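Local coordinates for protein neural-cadherin (PDB 3UBF) that mediates calcium-dependent homophilic cell-cell adhesion in Drosophila, here as a three-domain piece of its cadherin-repeat ectodomain, at residues K57-E62 against D136-I141; R8-E13 against L95-N100; N140-I145 against V156-G161; F106-L111 against T129-D134. All blocks are in the same frame, centred on the assembly; numbering follows the deposited sequence.

Contact 1: K57-E62 against D136-I141. With ZN (zinc ion), chain B; ZN (zinc ion), chain H; CA (calcium ion), chain T; ZN (zinc ion), chain G.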
# COMPACT_ATOMS: atom_id res chain seq x y z
N LYS A 57 7.01 8.66 26.10
CA LYS A 57 6.83 7.63 25.07
C LYS A 57 7.53 8.03 23.76
O LYS A 57 7.22 9.06 23.16
CB LYS A 57 5.33 7.38 24.85
CG LYS A 57 4.92 6.64 23.58
CD LYS A 57 3.51 6.05 23.70
CE LYS A 57 3.10 5.28 22.44
NZ LYS A 57 1.96 4.34 22.72
N TRP A 58 8.50 7.22 23.34
CA TRP A 58 9.31 7.53 22.17
C TRP A 58 8.49 7.74 20.90
O TRP A 58 7.59 6.96 20.59
CB TRP A 58 10.35 6.43 21.95
CG TRP A 58 11.38 6.43 23.03
CD1 TRP A 58 11.43 7.25 24.12
CD2 TRP A 58 12.50 5.55 23.13
NE1 TRP A 58 12.51 6.94 24.89
CE2 TRP A 58 13.19 5.90 24.32
CE3 TRP A 58 13.00 4.50 22.35
CZ2 TRP A 58 14.34 5.23 24.73
CZ3 TRP A 58 14.14 3.85 22.76
CH2 TRP A 58 14.81 4.21 23.94
N ASP A 59 8.82 8.82 20.19
CA ASP A 59 8.16 9.15 18.95
C ASP A 59 9.23 9.62 17.97
O ASP A 59 9.74 10.74 18.05
CB ASP A 59 7.10 10.21 19.20
CG ASP A 59 6.27 10.53 17.98
OD1 ASP A 59 6.53 9.95 16.89
OD2 ASP A 59 5.36 11.36 18.11
N TYR A 60 9.58 8.71 17.07
CA TYR A 60 10.65 8.90 16.08
C TYR A 60 10.50 10.19 15.28
O TYR A 60 11.48 10.89 15.03
CB TYR A 60 10.65 7.68 15.16
CG TYR A 60 11.62 7.74 14.01
CD1 TYR A 60 12.90 7.21 14.14
CD2 TYR A 60 11.24 8.27 12.78
CE1 TYR A 60 13.79 7.24 13.09
CE2 TYR A 60 12.12 8.30 11.72
CZ TYR A 60 13.40 7.78 11.88
OH TYR A 60 14.28 7.82 10.83
N GLU A 61 9.27 10.48 14.86
CA GLU A 61 8.95 11.67 14.08
C GLU A 61 9.26 12.94 14.85
O GLU A 61 9.59 13.96 14.26
CB GLU A 61 7.48 11.66 13.65
CG GLU A 61 7.13 10.66 12.54
CD GLU A 61 7.14 9.20 12.99
OE1 GLU A 61 7.39 8.90 14.18
OE2 GLU A 61 6.89 8.33 12.15
N GLU A 62 9.14 12.86 16.18
CA GLU A 62 9.39 14.01 17.05
C GLU A 62 10.88 14.25 17.39
O GLU A 62 11.22 15.30 17.94
CB GLU A 62 8.53 13.94 18.32
CG GLU A 62 7.10 14.45 18.08
CD GLU A 62 6.16 14.27 19.27
OE1 GLU A 62 6.61 14.33 20.44
OE2 GLU A 62 4.94 14.10 19.01
N ASP A 136 2.99 3.54 7.92
CA ASP A 136 3.20 4.35 9.12
C ASP A 136 2.07 5.35 9.35
O ASP A 136 1.90 6.34 8.62
CB ASP A 136 4.57 5.04 9.11
CG ASP A 136 5.01 5.46 10.51
OD1 ASP A 136 4.14 5.79 11.34
OD2 ASP A 136 6.23 5.45 10.78
N THR A 137 1.31 5.07 10.39
CA THR A 137 0.16 5.85 10.83
C THR A 137 0.48 7.31 11.18
O THR A 137 -0.40 8.16 11.18
CB THR A 137 -0.48 5.10 12.02
OG1 THR A 137 -1.57 4.32 11.52
CG2 THR A 137 -0.94 6.02 13.16
N ASP A 138 1.76 7.58 11.43
CA ASP A 138 2.21 8.87 11.94
C ASP A 138 2.78 9.77 10.84
O ASP A 138 3.39 10.79 11.13
CB ASP A 138 3.29 8.62 13.02
CG ASP A 138 3.21 9.61 14.14
OD1 ASP A 138 2.27 10.43 14.13
OD2 ASP A 138 4.09 9.56 15.05
N HIS A 139 2.57 9.37 9.59
CA HIS A 139 3.15 10.02 8.42
C HIS A 139 2.08 10.73 7.63
O HIS A 139 0.93 10.31 7.62
CB HIS A 139 3.80 8.99 7.51
CG HIS A 139 5.12 8.50 8.01
ND1 HIS A 139 6.06 7.94 7.17
CD2 HIS A 139 5.66 8.48 9.25
CE1 HIS A 139 7.13 7.61 7.88
NE2 HIS A 139 6.91 7.92 9.14
N ASN A 140 2.46 11.81 6.96
CA ASN A 140 1.57 12.50 6.07
C ASN A 140 2.14 12.46 4.68
O ASN A 140 3.35 12.49 4.51
CB ASN A 140 1.32 13.93 6.55
CG ASN A 140 0.62 13.96 7.90
OD1 ASN A 140 -0.53 13.52 8.02
ND2 ASN A 140 1.33 14.44 8.93
N ILE A 141 1.26 12.36 3.69
CA ILE A 141 1.69 12.22 2.31
C ILE A 141 1.13 13.32 1.43
O ILE A 141 0.03 13.85 1.68
CB ILE A 141 1.33 10.83 1.73
CG1 ILE A 141 -0.19 10.62 1.69
CG2 ILE A 141 2.04 9.71 2.49
CD1 ILE A 141 -0.60 9.25 1.13
ZN ZN B . 6.91 6.43 12.36
ZN ZN H . 3.89 11.12 16.58
CA CA T . 5.94 7.54 15.28
ZN ZN G . 5.89 7.08 5.36
O HOH W 1 6.19 5.72 13.56
O HOH W 2 2.51 9.68 17.28
O HOH W 3 4.59 12.51 15.70
O HOH W 4 4.75 6.77 17.06

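Contact 2: R8-E13 against L95-N100. With ZN (zinc ion), chain B; CA (calcium ion), chain T.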
# COMPACT_ATOMS: atom_id res chain seq x y z
N ARG A 8 26.83 3.69 22.35
CA ARG A 8 25.97 3.66 21.17
C ARG A 8 25.08 2.44 21.26
O ARG A 8 25.55 1.35 21.60
CB ARG A 8 26.79 3.60 19.89
CG ARG A 8 27.55 4.87 19.60
CD ARG A 8 28.44 4.72 18.37
NE ARG A 8 29.06 5.99 17.99
CZ ARG A 8 28.43 6.96 17.32
NH1 ARG A 8 27.16 6.80 16.93
NH2 ARG A 8 29.07 8.08 17.02
N ILE A 9 23.79 2.61 20.98
CA ILE A 9 22.85 1.52 21.09
C ILE A 9 21.61 1.82 20.26
O ILE A 9 21.16 2.96 20.19
CB ILE A 9 22.55 1.21 22.58
CG1 ILE A 9 22.01 -0.20 22.76
CG2 ILE A 9 21.68 2.29 23.21
CD1 ILE A 9 21.99 -0.68 24.22
N GLU A 10 21.07 0.77 19.64
CA GLU A 10 19.93 0.86 18.73
C GLU A 10 18.67 0.26 19.37
O GLU A 10 18.68 -0.87 19.87
CB GLU A 10 20.28 0.13 17.43
CG GLU A 10 19.36 0.39 16.24
CD GLU A 10 19.82 -0.36 14.99
OE1 GLU A 10 20.98 -0.15 14.54
OE2 GLU A 10 19.03 -1.17 14.45
N PHE A 11 17.60 1.04 19.37
CA PHE A 11 16.29 0.56 19.79
C PHE A 11 15.21 1.03 18.83
O PHE A 11 15.38 2.01 18.11
CB PHE A 11 15.97 1.00 21.22
CG PHE A 11 16.74 0.25 22.26
CD1 PHE A 11 17.82 0.84 22.90
CD2 PHE A 11 16.41 -1.07 22.56
CE1 PHE A 11 18.56 0.14 23.84
CE2 PHE A 11 17.15 -1.79 23.51
CZ PHE A 11 18.23 -1.18 24.15
N THR A 12 14.10 0.31 18.79
CA THR A 12 13.01 0.72 17.93
C THR A 12 12.21 1.79 18.65
O THR A 12 12.36 1.98 19.84
CB THR A 12 12.12 -0.45 17.54
OG1 THR A 12 11.45 -0.93 18.70
CG2 THR A 12 12.95 -1.57 16.91
N GLU A 13 11.36 2.49 17.91
CA GLU A 13 10.38 3.39 18.49
C GLU A 13 9.57 2.66 19.56
O GLU A 13 9.39 3.18 20.66
CB GLU A 13 9.48 3.93 17.38
CG GLU A 13 8.39 4.83 17.83
CD GLU A 13 7.66 5.48 16.67
OE1 GLU A 13 7.08 4.77 15.81
OE2 GLU A 13 7.66 6.72 16.64
N LEU A 95 20.37 5.27 18.86
CA LEU A 95 19.79 5.35 17.53
C LEU A 95 18.40 4.71 17.57
O LEU A 95 18.29 3.54 17.91
CB LEU A 95 20.67 4.64 16.51
CG LEU A 95 20.17 4.77 15.06
CD1 LEU A 95 20.24 6.21 14.55
CD2 LEU A 95 20.92 3.81 14.12
N VAL A 96 17.36 5.49 17.24
CA VAL A 96 15.97 5.01 17.26
C VAL A 96 15.51 4.63 15.85
O VAL A 96 15.63 5.41 14.90
CB VAL A 96 15.00 6.07 17.85
CG1 VAL A 96 13.53 5.58 17.82
CG2 VAL A 96 15.41 6.44 19.27
N LYS A 97 15.01 3.41 15.73
CA LYS A 97 14.52 2.90 14.47
C LYS A 97 13.00 2.96 14.43
O LYS A 97 12.32 2.44 15.32
CB LYS A 97 15.03 1.47 14.24
CG LYS A 97 16.06 1.31 13.11
CD LYS A 97 17.21 2.34 13.15
CE LYS A 97 18.19 2.15 11.97
NZ LYS A 97 17.56 2.16 10.60
N ASP A 98 12.47 3.61 13.40
CA ASP A 98 11.05 3.65 13.15
C ASP A 98 10.70 2.43 12.31
O ASP A 98 10.87 2.43 11.09
CB ASP A 98 10.70 4.94 12.40
CG ASP A 98 9.23 5.26 12.42
OD1 ASP A 98 8.46 4.49 13.03
OD2 ASP A 98 8.84 6.28 11.81
N VAL A 99 10.24 1.36 12.96
CA VAL A 99 10.05 0.08 12.24
C VAL A 99 8.74 0.03 11.42
O VAL A 99 8.51 -0.91 10.65
CB VAL A 99 10.22 -1.17 13.17
N ASN A 100 7.92 1.06 11.59
CA ASN A 100 6.69 1.24 10.84
C ASN A 100 6.97 1.98 9.52
O ASN A 100 6.12 2.04 8.61
CB ASN A 100 5.68 2.07 11.66
CG ASN A 100 5.65 1.69 13.16
OD1 ASN A 100 6.66 1.26 13.76
ND2 ASN A 100 4.49 1.87 13.78
ZN ZN B . 6.91 6.43 12.36
CA CA T . 5.94 7.54 15.28
O HOH W 1 6.19 5.72 13.56
O HOH W 4 4.75 6.77 17.06

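Contact 3: N140-I145 against V156-G161. With ZN (zinc ion), chain C; ZN (zinc ion), chain D.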
# COMPACT_ATOMS: atom_id res chain seq x y z
N ASN A 140 2.46 11.81 6.96
CA ASN A 140 1.57 12.50 6.07
C ASN A 140 2.14 12.46 4.68
O ASN A 140 3.35 12.49 4.51
CB ASN A 140 1.32 13.93 6.55
CG ASN A 140 0.62 13.96 7.90
OD1 ASN A 140 -0.53 13.52 8.02
ND2 ASN A 140 1.33 14.44 8.93
N ILE A 141 1.26 12.36 3.69
CA ILE A 141 1.69 12.22 2.31
C ILE A 141 1.13 13.32 1.43
O ILE A 141 0.03 13.85 1.68
CB ILE A 141 1.33 10.83 1.73
CG1 ILE A 141 -0.19 10.62 1.69
CG2 ILE A 141 2.04 9.71 2.49
CD1 ILE A 141 -0.60 9.25 1.13
N HIS A 142 1.90 13.68 0.41
CA HIS A 142 1.45 14.65 -0.59
C HIS A 142 1.41 13.99 -1.95
O HIS A 142 2.37 13.33 -2.37
CB HIS A 142 2.37 15.87 -0.65
CG HIS A 142 2.31 16.73 0.57
ND1 HIS A 142 3.11 17.85 0.72
CD2 HIS A 142 1.58 16.64 1.71
CE1 HIS A 142 2.87 18.41 1.89
NE2 HIS A 142 1.95 17.70 2.51
N TYR A 143 0.30 14.17 -2.65
CA TYR A 143 0.16 13.69 -4.00
C TYR A 143 0.57 14.77 -4.98
O TYR A 143 0.27 15.94 -4.77
CB TYR A 143 -1.29 13.30 -4.27
CG TYR A 143 -1.87 12.30 -3.30
CD1 TYR A 143 -2.47 12.71 -2.12
CD2 TYR A 143 -1.84 10.93 -3.59
CE1 TYR A 143 -3.02 11.80 -1.24
CE2 TYR A 143 -2.39 10.02 -2.71
CZ TYR A 143 -2.97 10.47 -1.54
OH TYR A 143 -3.51 9.57 -0.67
N PHE A 144 1.23 14.38 -6.06
CA PHE A 144 1.58 15.33 -7.12
C PHE A 144 1.82 14.65 -8.45
O PHE A 144 2.02 13.44 -8.51
CB PHE A 144 2.78 16.20 -6.73
CG PHE A 144 4.01 15.42 -6.37
CD1 PHE A 144 4.96 15.10 -7.33
CD2 PHE A 144 4.24 15.04 -5.05
CE1 PHE A 144 6.12 14.40 -6.98
CE2 PHE A 144 5.40 14.34 -4.69
CZ PHE A 144 6.34 14.01 -5.66
N ILE A 145 1.79 15.44 -9.51
CA ILE A 145 2.01 14.95 -10.87
C ILE A 145 3.49 15.07 -11.21
O ILE A 145 4.05 16.16 -11.11
CB ILE A 145 1.18 15.79 -11.90
CG1 ILE A 145 -0.31 15.54 -11.69
CG2 ILE A 145 1.60 15.47 -13.33
CD1 ILE A 145 -1.18 16.65 -12.22
N VAL A 156 -3.70 17.93 -9.65
CA VAL A 156 -4.03 17.07 -8.51
C VAL A 156 -3.92 17.88 -7.24
O VAL A 156 -3.01 18.68 -7.08
CB VAL A 156 -3.09 15.82 -8.41
CG1 VAL A 156 -1.64 16.25 -8.31
CG2 VAL A 156 -3.47 14.96 -7.21
N ASP A 157 -4.89 17.68 -6.36
CA ASP A 157 -4.86 18.27 -5.05
C ASP A 157 -3.84 17.47 -4.22
O ASP A 157 -3.98 16.27 -4.06
CB ASP A 157 -6.26 18.18 -4.46
CG ASP A 157 -6.39 18.89 -3.16
OD1 ASP A 157 -5.51 18.75 -2.30
OD2 ASP A 157 -7.40 19.60 -2.99
N GLU A 158 -2.82 18.15 -3.72
CA GLU A 158 -1.78 17.50 -2.91
C GLU A 158 -2.30 16.92 -1.59
O GLU A 158 -1.72 15.95 -1.10
CB GLU A 158 -0.63 18.46 -2.61
CG GLU A 158 0.28 18.74 -3.77
CD GLU A 158 1.70 19.06 -3.33
OE1 GLU A 158 1.97 19.08 -2.09
OE2 GLU A 158 2.56 19.31 -4.21
N ARG A 159 -3.35 17.51 -1.01
CA ARG A 159 -3.92 17.00 0.24
C ARG A 159 -4.87 15.83 0.01
O ARG A 159 -4.71 14.77 0.64
CB ARG A 159 -4.63 18.12 1.02
CG ARG A 159 -5.09 17.68 2.43
CD ARG A 159 -5.73 18.80 3.26
NE ARG A 159 -4.88 20.00 3.31
CZ ARG A 159 -5.18 21.16 2.74
NH1 ARG A 159 -6.34 21.32 2.09
NH2 ARG A 159 -4.33 22.18 2.83
N SER A 160 -5.84 16.01 -0.87
CA SER A 160 -6.92 15.03 -1.01
C SER A 160 -6.62 13.95 -2.02
O SER A 160 -7.21 12.86 -1.97
CB SER A 160 -8.21 15.74 -1.39
OG SER A 160 -8.05 16.44 -2.61
N GLY A 161 -5.72 14.24 -2.95
CA GLY A 161 -5.41 13.33 -4.05
C GLY A 161 -6.39 13.46 -5.22
O GLY A 161 -6.23 12.77 -6.24
ZN ZN C . 3.71 18.85 -1.15
ZN ZN D . -8.07 20.31 -1.44
O HOH W 5 -2.68 13.87 2.24
O HOH W 6 -6.77 10.00 -1.15

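Contact 4: F106-L111 against T129-D134. With ZN (zinc ion), chain G.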
# COMPACT_ATOMS: atom_id res chain seq x y z
N PHE A 106 -0.03 2.99 -3.50
CA PHE A 106 -1.38 3.30 -3.95
C PHE A 106 -2.32 2.15 -3.63
O PHE A 106 -1.98 0.98 -3.86
CB PHE A 106 -1.38 3.62 -5.43
CG PHE A 106 -0.76 4.96 -5.75
CD1 PHE A 106 0.48 5.03 -6.39
CD2 PHE A 106 -1.41 6.15 -5.40
CE1 PHE A 106 1.05 6.25 -6.68
CE2 PHE A 106 -0.84 7.38 -5.68
CZ PHE A 106 0.39 7.44 -6.32
N ILE A 107 -3.47 2.50 -3.06
CA ILE A 107 -4.56 1.54 -2.83
C ILE A 107 -5.70 1.65 -3.85
O ILE A 107 -6.64 0.86 -3.81
CB ILE A 107 -5.10 1.58 -1.36
CG1 ILE A 107 -5.76 2.92 -1.04
CG2 ILE A 107 -3.98 1.29 -0.38
CD1 ILE A 107 -6.45 2.96 0.33
N ASN A 108 -5.62 2.62 -4.75
CA ASN A 108 -6.52 2.64 -5.93
C ASN A 108 -6.63 1.28 -6.61
O ASN A 108 -5.61 0.66 -6.94
CB ASN A 108 -6.07 3.67 -6.95
CG ASN A 108 -6.17 5.08 -6.41
OD1 ASN A 108 -5.19 5.63 -5.91
ND2 ASN A 108 -7.37 5.67 -6.48
N ARG A 109 -7.85 0.81 -6.79
CA ARG A 109 -8.09 -0.40 -7.57
C ARG A 109 -9.22 -0.16 -8.57
O ARG A 109 -10.13 0.62 -8.28
CB ARG A 109 -8.34 -1.61 -6.66
CG ARG A 109 -7.12 -2.08 -5.81
CD ARG A 109 -5.93 -2.55 -6.67
NE ARG A 109 -4.80 -3.03 -5.87
CZ ARG A 109 -3.83 -2.25 -5.38
NH1 ARG A 109 -3.83 -0.95 -5.60
NH2 ARG A 109 -2.84 -2.76 -4.67
N PRO A 110 -9.15 -0.80 -9.76
CA PRO A 110 -8.08 -1.67 -10.27
C PRO A 110 -6.86 -0.87 -10.65
O PRO A 110 -6.94 0.35 -10.80
CB PRO A 110 -8.69 -2.27 -11.54
CG PRO A 110 -10.17 -1.98 -11.45
CD PRO A 110 -10.25 -0.68 -10.73
N LEU A 111 -5.73 -1.56 -10.80
CA LEU A 111 -4.55 -0.98 -11.41
C LEU A 111 -4.39 -1.65 -12.76
O LEU A 111 -4.72 -2.83 -12.91
CB LEU A 111 -3.31 -1.19 -10.53
CG LEU A 111 -3.30 -0.37 -9.22
CD1 LEU A 111 -2.10 -0.75 -8.38
CD2 LEU A 111 -3.34 1.13 -9.46
N THR A 129 -9.68 10.15 -7.65
CA THR A 129 -9.09 10.45 -6.35
C THR A 129 -7.96 9.47 -6.10
O THR A 129 -8.20 8.28 -5.85
CB THR A 129 -10.15 10.33 -5.24
OG1 THR A 129 -11.26 11.17 -5.55
CG2 THR A 129 -9.58 10.73 -3.89
N LEU A 130 -6.73 9.97 -6.20
CA LEU A 130 -5.57 9.19 -5.80
C LEU A 130 -5.66 8.87 -4.33
O LEU A 130 -5.97 9.76 -3.52
CB LEU A 130 -4.28 9.96 -6.08
CG LEU A 130 -4.07 10.44 -7.52
CD1 LEU A 130 -2.88 11.37 -7.53
CD2 LEU A 130 -3.89 9.24 -8.48
N GLN A 131 -5.42 7.61 -3.97
CA GLN A 131 -5.39 7.20 -2.57
C GLN A 131 -4.20 6.31 -2.35
O GLN A 131 -4.15 5.19 -2.87
CB GLN A 131 -6.66 6.46 -2.16
CG GLN A 131 -7.93 7.30 -2.22
CD GLN A 131 -9.18 6.46 -2.44
OE1 GLN A 131 -9.51 5.58 -1.64
NE2 GLN A 131 -9.89 6.73 -3.56
N ALA A 132 -3.22 6.81 -1.61
CA ALA A 132 -2.11 6.01 -1.15
C ALA A 132 -2.23 5.78 0.35
O ALA A 132 -2.89 6.54 1.07
CB ALA A 132 -0.81 6.71 -1.47
N ARG A 133 -1.60 4.72 0.83
CA ARG A 133 -1.54 4.40 2.24
C ARG A 133 -0.09 4.33 2.65
O ARG A 133 0.71 3.67 1.99
CB ARG A 133 -2.22 3.06 2.48
CG ARG A 133 -2.19 2.57 3.91
CD ARG A 133 -2.77 1.16 3.99
NE ARG A 133 -4.21 1.14 3.70
CZ ARG A 133 -4.87 0.09 3.21
NH1 ARG A 133 -6.19 0.18 2.99
NH2 ARG A 133 -4.23 -1.03 2.94
N ASP A 134 0.24 5.04 3.72
CA ASP A 134 1.53 4.90 4.39
C ASP A 134 1.29 3.92 5.52
O ASP A 134 0.46 4.18 6.39
CB ASP A 134 2.05 6.24 4.92
CG ASP A 134 3.52 6.20 5.32
OD1 ASP A 134 3.94 5.29 6.06
OD2 ASP A 134 4.27 7.11 4.90
ZN ZN G . 5.89 7.08 5.36

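Contact 1: K57-E62 against D136-I141
The metal-binding junction between two successive cadherin domains sets Asp59 and Glu61, the DXE motif of the first, against Asp136, Asp138 and His139 of the second. Such junctions usually hold three calcium ions; here one calcium and two zinc ions lie between the segments, consistent with zinc taking over calcium positions. Glu61 spans two of them: its OE1 is 2.3 Å from the calcium and its OE2 1.9 Å from a zinc. A bend at chi2 (72°) puts CD close to both ions. Asp136 OD2 binds that same zinc at 2.0 Å. Asp138 OD2 serves two ions as well, lying 2.8 Å from the calcium and 2.2 Å from the other zinc, which Asp59 OD2 also ligates at 2.1 Å. Asp59 and Asp138 meet tip to tip, their carboxylate planes only 17° apart, and their like charges would probably repel without the metal between them. Glu13 and Asp98 complete the calcium and first zinc sites. Within the second segment, Asp136 OD1 accepts from Asp138 N at 3.0 Å, an Asx turn that probably helps hold the Asp136 carboxylate while OD2 binds zinc. His139 ND1 binds a further zinc, shared with Asp134 and Asp185. Asp136 CB sits over the centre of the His139 ring, and Glu61 OE2 lies in the ring plane at its edge, 3.0 Å from His139 NE2.

Contact 2: R8-E13 against L95-N100
Glu10, Phe11 and Thr12 pair in parallel with Leu95, Val96 and Lys97, an edge pairing of the cadherin beta-sandwich in which the short strand axes run 4.5 Å apart at 27°. Backbone hydrogen bonds of 2.8 to 3.0 Å carry the ladder: Leu95 N to Ile9 O, Phe11 N to Leu95 O, Lys97 N to Phe11 O and Glu13 N to Lys97 O. Phe11 N and O thus bond to Leu95 and Lys97, the residues flanking its partner Val96, which is the pattern of parallel strands. Apolar contact is slight; Val96 CG1 packs against the backbone of Glu13, 3.9 Å from Glu13 CA. On the face of Glu10, Leu95 and Lys97, Glu10 lies beside Leu95 and crosses Lys97 obliquely, but Glu10 OE2 and Lys97 NZ stay 5.3 Å apart, too far for a salt bridge. Metal ligation takes over where the strands end. Glu13 is extended, CG anti to the backbone N (chi1 178°), and its OE2 binds calcium at 2.4 Å while also accepting from Tyr60 N. Beside it, pointing the same way, Asp98 holds a zinc with both oxygens, OD2 the nearer at 2.0 Å. Strand 3-12 is an edge strand of its sheet within this chain; strand 88-97 separates it from strand 68-76, where Ile69 touches Val96.

Contact 3: N140-I145 against V156-G161
Tyr143 lays one ring face over Gly161, whose CA stands 3.9 Å from the ring centroid and 25° off the ring normal, a CH-pi contact offset toward the rim. The positive phi of Gly161 calls for glycine by itself, and a CB would also sit tightly against Tyr143 CE1. Glu158 O and Arg159 O come to the edge of the ring, near its plane. Tyr143 CG is anti to the carbonyl carbon (chi1 -55°), beside a backbone N fixed to the same turn: Tyr143 N donates to Glu158 O at 3.1 Å, in the carbonyl plane and on a lone pair. At the far end of the ring, Tyr143 OH is hydrogen-bonded to Ala132 N on strand 126-133. An alanine in place of Tyr143 would probably leave Ala132 N without its hydroxyl partner and open a gap beside Gly161 CA. Asp157 shapes the turn from within, its OD1 taking both Arg159 N (2.8 Å) and Ser160 N (3.1 Å), the first an Asx turn. Val156 closes the apolar end, sliding past Ile145 in the opposite direction with CG1 to CG1 at 3.7 Å, while Val156 CG2 touches Tyr143 CB. On the outer side, a zinc ion joins His142 ND1 (2.2 Å) to Glu158 OE1 (2.0 Å), the imidazole and carboxylate planes 46° apart. The turn between strands 154-156 and 162-165 is therefore attached to strand 141-149 of the opposing sheet by two chemistries: an aromatic and backbone contact inside, and a surface metal bridge that would probably be lost if either ligand were protonated.

Contact 4: F106-L111 against T129-D134
Phe106 and Ala132 form an antiparallel non-hydrogen-bonded pair with CA atoms 4.0 Å apart, and the next step along, Ile107 N donates to Gln131 O at 2.8 Å. Beyond this point the side chain of Asn108 continues the pairing, its CG anti to the carbonyl carbon (chi1 -65°) and so nearer the strand. Its OD1 accepts from Gln131 N at 2.8 Å in a nearly straight bond (172°), and its ND2 donates to Thr129 O, also at 2.8 Å, with that oxygen in the amide plane. Thr129 O takes a second bond from Gln131 NE2, arriving from the opposite face of the carbonyl. A leucine in place of Asn108 would probably leave Gln131 N without its acceptor and Thr129 O with one donor fewer, weakening the join past Ile107. Ile107 CG2 rests over the centre of the Arg133 guanidinium, 3.9 Å above its plane. On the buried side, Phe106 CD2 touches Ala132 CB at 4.0 Å, and Met113 of strand 113-117 also touches the Phe106 side chain. One amide thus supplies both an acceptor and a donor, joining the loop after edge strand 105-106 to strand 126-133 where regular pairing has stopped.

Contact 1 joins loops of two successive domains, whereas contact 2 stays within the first and contacts 3 and 4 within the second. Contacts 1 and 2 share the interdomain metal cluster: contact 2 brings ligands from strand ends of the first domain, contact 1 the remaining protein ligands. Contacts 3 and 4 bear on strands 141-149 and 126-133, which follow each other in the chain but belong to facing sheets, and the two contacts touch. Contact 3 is a surface contact; the other three are partly buried. Contact 2 depends mainly on backbone bonds and contact 1 on ions, whereas contact 4 uses a side-chain amide and contact 3 mixes ring packing with zinc. A shared zinc also links contacts 1 and 4.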